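Local coordinates for protein alpha-amylase (Eisenia fetida, PDB 6M4K) that probably hydrolyses internal alpha-1,4-glucosidic linkages in starch and related polysaccharides, as a calcium-dependent glycoside hydrolase of family 13, at residues 289-302 with 329-343. Sequence-based numbering, arbitrary orientation. Where two conformers were deposited one is given.
Sequences QLSGFDALVFIDNH and TAFELAWDYGHVRLM
Thr329 and Glu332, near the C-terminal end of helix 322-334, meet Ile299 from the helix side: Thr329 OG1, hydrogen-bonded to Tyr325 O, lies against Ile299 CG1, and the Glu332 and Ile299 side chains run past one another head to tail, Ile299 CD1 3.5 Å from Glu332 OE1. Glu332 OE1 is hydrogen-bonded to His261, while OE2 and water 1 lie 2.6 Å apart in a hydrogen bond; water 1 accepts from Ile299 N and also bonds Arg341 O, tying helix, loop and strand together. After the helix, Tyr337 swings its ring across 289-297. With CG anti to the backbone N (chi1 177°), the ring runs between Gly292 on its CD1 side and Val297 CG1, 3.7 Å from Tyr337 CE2, and its OH donates to Leu290 O at 2.7 Å, the carbonyl oxygen sitting at the ring edge. A phenylalanine here would probably leave Leu290 O without its donor and residues 290-292 less firmly tied to the approach to strand 339-344. Gly338 has positive phi, and a CB would clash with Val297 CG1; its CA instead approaches Gly292 O at 3.3 Å in a CA-H...O contact. Parallel strand pairing follows: His339 N to Ala295 O, Val297 N to His339 O (2.9 Å), and Arg341 N to Val297 O. Arg341, bent at chi3 (66°), lays NH2 over the centre of the Phe298 ring, a cation-pi contact with CZ 4.4 Å from the ring centroid, while Leu296 CD1 covers a guanidinium face; NE reaches Asp300 O through water 3, and NH1 bonds Gln46. Met343 ends the walk, its CB 3.3 Å from Asp300 OD1, which is hydrogen-bonded to Tyr325 OH, and its CE beside His302. These are the seventh and eighth strands of the TIM barrel: 295-297 pairs on its other side with 255-257, 339-344 closes the barrel against 19-22, helix 259-270 packs on Val297 and Ile299, and helix 389-401 on helix 322-334 at Thr329 and Leu333.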
loop_
_atom_site.group_PDB
_atom_site.type_symbol
_atom_site.label_atom_id
_atom_site.label_comp_id
_atom_site.label_asym_id
_atom_site.label_seq_id
_atom_site.Cartn_x
_atom_site.Cartn_y
_atom_site.Cartn_z
ATOM N N GLN A 289 16.043 8.571 1.088
ATOM C CA GLN A 289 14.868 7.995 0.446
ATOM C C GLN A 289 14.588 8.720 -0.864
ATOM O O GLN A 289 15.203 9.741 -1.190
ATOM C CB GLN A 289 13.650 8.079 1.379
ATOM C CG GLN A 289 13.866 7.378 2.714
ATOM C CD GLN A 289 12.635 7.367 3.621
ATOM O OE1 GLN A 289 11.569 7.908 3.285
ATOM N NE2 GLN A 289 12.767 6.723 4.767
ATOM N N LEU A 290 13.648 8.174 -1.629
ATOM C CA LEU A 290 13.167 8.836 -2.832
ATOM C C LEU A 290 12.562 10.191 -2.479
ATOM O O LEU A 290 12.129 10.436 -1.349
ATOM C CB LEU A 290 12.060 7.996 -3.473
ATOM C CG LEU A 290 12.475 6.630 -4.005
ATOM C CD1 LEU A 290 11.281 5.880 -4.587
ATOM C CD2 LEU A 290 13.588 6.792 -5.034
ATOM N N SER A 291 12.520 11.082 -3.462
ATOM C CA SER A 291 11.756 12.305 -3.274
ATOM C C SER A 291 10.287 11.959 -3.057
ATOM O O SER A 291 9.767 10.974 -3.591
ATOM C CB SER A 291 11.901 13.237 -4.480
ATOM O OG SER A 291 11.029 12.869 -5.535
ATOM N N GLY A 292 9.621 12.771 -2.244
ATOM C CA GLY A 292 8.211 12.538 -1.975
ATOM C C GLY A 292 7.375 12.418 -3.239
ATOM O O GLY A 292 6.442 11.610 -3.305
ATOM N N PHE A 293 7.692 13.225 -4.263
ATOM C CA PHE A 293 6.894 13.209 -5.484
ATOM C C PHE A 293 7.072 11.921 -6.268
ATOM O O PHE A 293 6.236 11.612 -7.120
ATOM C CB PHE A 293 7.257 14.385 -6.397
ATOM C CG PHE A 293 6.944 15.736 -5.821
ATOM C CD1 PHE A 293 6.125 15.884 -4.702
ATOM C CD2 PHE A 293 7.467 16.872 -6.418
ATOM C CE1 PHE A 293 5.862 17.154 -4.182
ATOM C CE2 PHE A 293 7.195 18.129 -5.918
ATOM C CZ PHE A 293 6.397 18.277 -4.807
ATOM N N ASP A 294 8.133 11.180 -6.015
ATOM C CA ASP A 294 8.372 9.926 -6.719
ATOM C C ASP A 294 7.893 8.706 -5.941
ATOM O O ASP A 294 8.014 7.582 -6.445
ATOM C CB ASP A 294 9.865 9.758 -6.994
ATOM C CG ASP A 294 10.398 10.760 -7.988
ATOM O OD1 ASP A 294 9.710 11.074 -8.976
ATOM O OD2 ASP A 294 11.522 11.232 -7.758
ATOM N N ALA A 295 7.368 8.890 -4.731
ATOM C CA ALA A 295 7.230 7.798 -3.777
ATOM C C ALA A 295 5.778 7.452 -3.502
ATOM O O ALA A 295 4.917 8.330 -3.367
ATOM C CB ALA A 295 7.895 8.152 -2.444
ATOM N N LEU A 296 5.542 6.150 -3.392
ATOM C CA LEU A 296 4.348 5.575 -2.797
ATOM C C LEU A 296 4.798 5.025 -1.448
ATOM O O LEU A 296 5.729 4.216 -1.392
ATOM C CB LEU A 296 3.836 4.468 -3.715
ATOM C CG LEU A 296 2.483 3.780 -3.514
ATOM C CD1 LEU A 296 2.467 2.855 -2.289
ATOM C CD2 LEU A 296 1.297 4.750 -3.506
ATOM N N VAL A 297 4.170 5.499 -0.364
ATOM C CA VAL A 297 4.640 5.218 0.987
ATOM C C VAL A 297 3.549 4.494 1.771
ATOM O O VAL A 297 2.359 4.582 1.465
ATOM C CB VAL A 297 5.135 6.483 1.734
ATOM C CG1 VAL A 297 6.211 7.192 0.916
ATOM C CG2 VAL A 297 3.997 7.448 2.022
ATOM N N PHE A 298 3.985 3.773 2.804
ATOM C CA PHE A 298 3.107 2.873 3.553
ATOM C C PHE A 298 3.888 2.332 4.742
ATOM O O PHE A 298 5.111 2.174 4.678
ATOM C CB PHE A 298 2.605 1.704 2.670
ATOM C CG PHE A 298 3.712 0.994 1.939
ATOM C CD1 PHE A 298 4.207 1.515 0.751
ATOM C CD2 PHE A 298 4.300 -0.157 2.450
ATOM C CE1 PHE A 298 5.262 0.907 0.083
ATOM C CE2 PHE A 298 5.346 -0.787 1.764
ATOM C CZ PHE A 298 5.829 -0.244 0.581
ATOM N N ILE A 299 3.164 2.034 5.827
ATOM C CA ILE A 299 3.805 1.451 7.005
ATOM C C ILE A 299 4.122 -0.023 6.784
ATOM O O ILE A 299 5.227 -0.487 7.109
ATOM C CB ILE A 299 2.947 1.690 8.260
ATOM C CG1 ILE A 299 2.770 3.198 8.488
ATOM C CG2 ILE A 299 3.564 1.001 9.492
ATOM C CD1 ILE A 299 4.073 4.005 8.549
ATOM N N ASP A 300 3.165 -0.776 6.237
ATOM C CA ASP A 300 3.361 -2.188 5.936
ATOM C C ASP A 300 2.607 -2.525 4.661
ATOM O O ASP A 300 1.737 -1.771 4.215
ATOM C CB ASP A 300 2.966 -3.130 7.110
ATOM C CG ASP A 300 1.472 -3.141 7.411
ATOM O OD1 ASP A 300 0.770 -2.134 7.177
ATOM O OD2 ASP A 300 0.989 -4.180 7.939
ATOM N N ASN A 301 2.958 -3.663 4.063
ATOM C CA ASN A 301 2.218 -4.226 2.940
ATOM C C ASN A 301 1.945 -5.705 3.219
ATOM O O ASN A 301 2.289 -6.239 4.286
ATOM C CB ASN A 301 2.912 -3.965 1.589
ATOM C CG ASN A 301 4.099 -4.879 1.336
ATOM O OD1 ASN A 301 4.563 -5.591 2.233
ATOM N ND2 ASN A 301 4.598 -4.868 0.098
ATOM N N HIS A 302 1.339 -6.379 2.244
ATOM C CA HIS A 302 0.897 -7.751 2.471
ATOM C C HIS A 302 2.075 -8.702 2.630
ATOM O O HIS A 302 1.962 -9.721 3.324
ATOM C CB HIS A 302 -0.036 -8.184 1.334
ATOM C CG HIS A 302 0.628 -8.257 -0.004
ATOM N ND1 HIS A 302 0.793 -7.160 -0.825
ATOM C CD2 HIS A 302 1.167 -9.309 -0.666
ATOM C CE1 HIS A 302 1.413 -7.534 -1.930
ATOM N NE2 HIS A 302 1.656 -8.828 -1.856
ATOM N N THR A 329 1.396 5.352 11.694
ATOM C CA THR A 329 0.461 5.758 10.646
ATOM C C THR A 329 0.019 7.201 10.844
ATOM O O THR A 329 -0.089 7.961 9.873
ATOM C CB THR A 329 -0.743 4.807 10.606
ATOM O OG1 THR A 329 -0.300 3.463 10.374
ATOM C CG2 THR A 329 -1.703 5.215 9.491
ATOM N N ALA A 330 -0.227 7.608 12.090
ATOM C CA ALA A 330 -0.612 8.992 12.340
ATOM C C ALA A 330 0.487 9.947 11.903
ATOM O O ALA A 330 0.216 10.974 11.273
ATOM C CB ALA A 330 -0.936 9.195 13.820
ATOM N N PHE A 331 1.738 9.642 12.255
ATOM C CA PHE A 331 2.841 10.465 11.780
ATOM C C PHE A 331 2.856 10.541 10.258
ATOM O O PHE A 331 2.961 11.631 9.682
ATOM C CB PHE A 331 4.188 9.959 12.303
ATOM C CG PHE A 331 5.338 10.756 11.763
ATOM C CD1 PHE A 331 5.668 11.974 12.332
ATOM C CD2 PHE A 331 6.037 10.328 10.643
ATOM C CE1 PHE A 331 6.694 12.737 11.819
ATOM C CE2 PHE A 331 7.058 11.102 10.111
ATOM C CZ PHE A 331 7.390 12.302 10.705
ATOM N N GLU A 332 2.782 9.387 9.594
ATOM C CA GLU A 332 2.850 9.349 8.135
ATOM C C GLU A 332 1.751 10.194 7.497
ATOM O O GLU A 332 1.984 10.871 6.488
ATOM C CB GLU A 332 2.762 7.892 7.690
ATOM C CG GLU A 332 2.380 7.660 6.253
ATOM C CD GLU A 332 2.084 6.208 6.025
ATOM O OE1 GLU A 332 2.994 5.506 5.584
ATOM O OE2 GLU A 332 0.939 5.776 6.327
ATOM N N LEU A 333 0.552 10.180 8.081
ATOM C CA LEU A 333 -0.588 10.910 7.536
ATOM C C LEU A 333 -0.499 12.397 7.834
ATOM O O LEU A 333 -0.997 13.208 7.049
ATOM C CB LEU A 333 -1.889 10.339 8.104
ATOM C CG LEU A 333 -2.319 9.021 7.444
ATOM C CD1 LEU A 333 -3.396 8.342 8.265
ATOM C CD2 LEU A 333 -2.827 9.283 6.025
ATOM N N ALA A 334 0.100 12.774 8.965
ATOM C CA ALA A 334 0.234 14.181 9.311
ATOM C C ALA A 334 1.399 14.848 8.604
ATOM O O ALA A 334 1.398 16.077 8.468
ATOM C CB ALA A 334 0.440 14.324 10.821
ATOM N N TRP A 335 2.397 14.083 8.188
ATOM C CA TRP A 335 3.578 14.597 7.515
ATOM C C TRP A 335 3.234 14.923 6.063
ATOM O O TRP A 335 2.105 14.745 5.604
ATOM C CB TRP A 335 4.699 13.560 7.593
ATOM C CG TRP A 335 6.121 14.052 7.520
ATOM C CD1 TRP A 335 7.063 13.697 6.591
ATOM C CD2 TRP A 335 6.781 14.916 8.450
ATOM N NE1 TRP A 335 8.262 14.301 6.880
ATOM C CE2 TRP A 335 8.113 15.056 8.018
ATOM C CE3 TRP A 335 6.371 15.593 9.607
ATOM C CZ2 TRP A 335 9.037 15.839 8.701
ATOM C CZ3 TRP A 335 7.286 16.360 10.286
ATOM C CH2 TRP A 335 8.601 16.489 9.830
ATOM N N ASP A 336 4.215 15.446 5.331
ATOM C CA ASP A 336 4.058 15.712 3.898
ATOM C C ASP A 336 5.201 14.998 3.194
ATOM O O ASP A 336 6.300 15.544 3.060
ATOM C CB ASP A 336 4.054 17.203 3.604
ATOM C CG ASP A 336 3.780 17.505 2.142
ATOM O OD1 ASP A 336 3.333 16.593 1.415
ATOM O OD2 ASP A 336 4.007 18.654 1.717
ATOM N N TYR A 337 4.940 13.770 2.768
ATOM C CA TYR A 337 5.945 12.960 2.104
ATOM C C TYR A 337 5.286 11.744 1.470
ATOM O O TYR A 337 4.827 10.824 2.166
ATOM C CB TYR A 337 7.054 12.499 3.063
ATOM C CG TYR A 337 8.061 11.584 2.390
ATOM C CD1 TYR A 337 9.007 12.092 1.501
ATOM C CD2 TYR A 337 8.043 10.210 2.614
ATOM C CE1 TYR A 337 9.922 11.261 0.873
ATOM C CE2 TYR A 337 8.943 9.376 1.990
ATOM C CZ TYR A 337 9.874 9.895 1.109
ATOM O OH TYR A 337 10.757 9.031 0.511
ATOM N N GLY A 338 5.230 11.726 0.141
ATOM C CA GLY A 338 4.790 10.561 -0.592
ATOM C C GLY A 338 3.285 10.466 -0.732
ATOM O O GLY A 338 2.507 11.138 -0.057
ATOM N N HIS A 339 2.875 9.593 -1.646
ATOM C CA HIS A 339 1.475 9.216 -1.782
ATOM C C HIS A 339 1.194 8.084 -0.802
ATOM O O HIS A 339 1.773 7.000 -0.930
ATOM C CB HIS A 339 1.195 8.758 -3.211
ATOM C CG HIS A 339 -0.256 8.561 -3.493
ATOM N ND1 HIS A 339 -0.724 7.802 -4.544
ATOM C CD2 HIS A 339 -1.346 9.043 -2.857
ATOM C CE1 HIS A 339 -2.045 7.830 -4.542
ATOM N NE2 HIS A 339 -2.448 8.579 -3.530
ATOM N N VAL A 340 0.305 8.327 0.155
ATOM C CA VAL A 340 0.098 7.402 1.278
ATOM C C VAL A 340 -0.907 6.315 0.921
ATOM O O VAL A 340 -2.031 6.605 0.487
ATOM C CB VAL A 340 -0.370 8.154 2.530
ATOM C CG1 VAL A 340 -0.684 7.157 3.655
ATOM C CG2 VAL A 340 0.686 9.170 2.970
ATOM N N ARG A 341 -0.504 5.060 1.142
ATOM C CA ARG A 341 -1.382 3.904 1.044
ATOM C C ARG A 341 -1.474 3.256 2.422
ATOM O O ARG A 341 -0.449 3.025 3.076
ATOM C CB ARG A 341 -0.816 2.899 0.034
ATOM C CG ARG A 341 -1.677 1.649 -0.141
ATOM C CD ARG A 341 -1.006 0.613 -1.036
ATOM N NE ARG A 341 0.205 0.077 -0.416
ATOM C CZ ARG A 341 1.166 -0.584 -1.064
ATOM N NH1 ARG A 341 1.068 -0.812 -2.362
ATOM N NH2 ARG A 341 2.238 -1.027 -0.408
ATOM N N LEU A 342 -2.693 2.982 2.871
ATOM C CA LEU A 342 -2.921 2.221 4.098
ATOM C C LEU A 342 -3.225 0.767 3.763
ATOM O O LEU A 342 -4.072 0.482 2.911
ATOM C CB LEU A 342 -4.110 2.786 4.879
ATOM C CG LEU A 342 -4.121 4.273 5.223
ATOM C CD1 LEU A 342 -5.241 4.585 6.205
ATOM C CD2 LEU A 342 -2.793 4.712 5.796
ATOM N N MET A 343 -2.546 -0.143 4.445
ATOM C CA MET A 343 -2.888 -1.554 4.359
ATOM C C MET A 343 -4.231 -1.812 5.037
ATOM O O MET A 343 -4.581 -1.178 6.037
ATOM C CB MET A 343 -1.795 -2.352 5.078
ATOM C CG MET A 343 -1.995 -3.860 5.087
ATOM S SD MET A 343 -1.994 -4.482 3.401
ATOM C CE MET A 343 -2.465 -6.186 3.726
HETATM O O HOH W 1 0.486 3.263 5.695
HETATM O O HOH W 2 0.118 0.255 5.921
HETATM O O HOH W 3 0.092 -1.007 2.121
#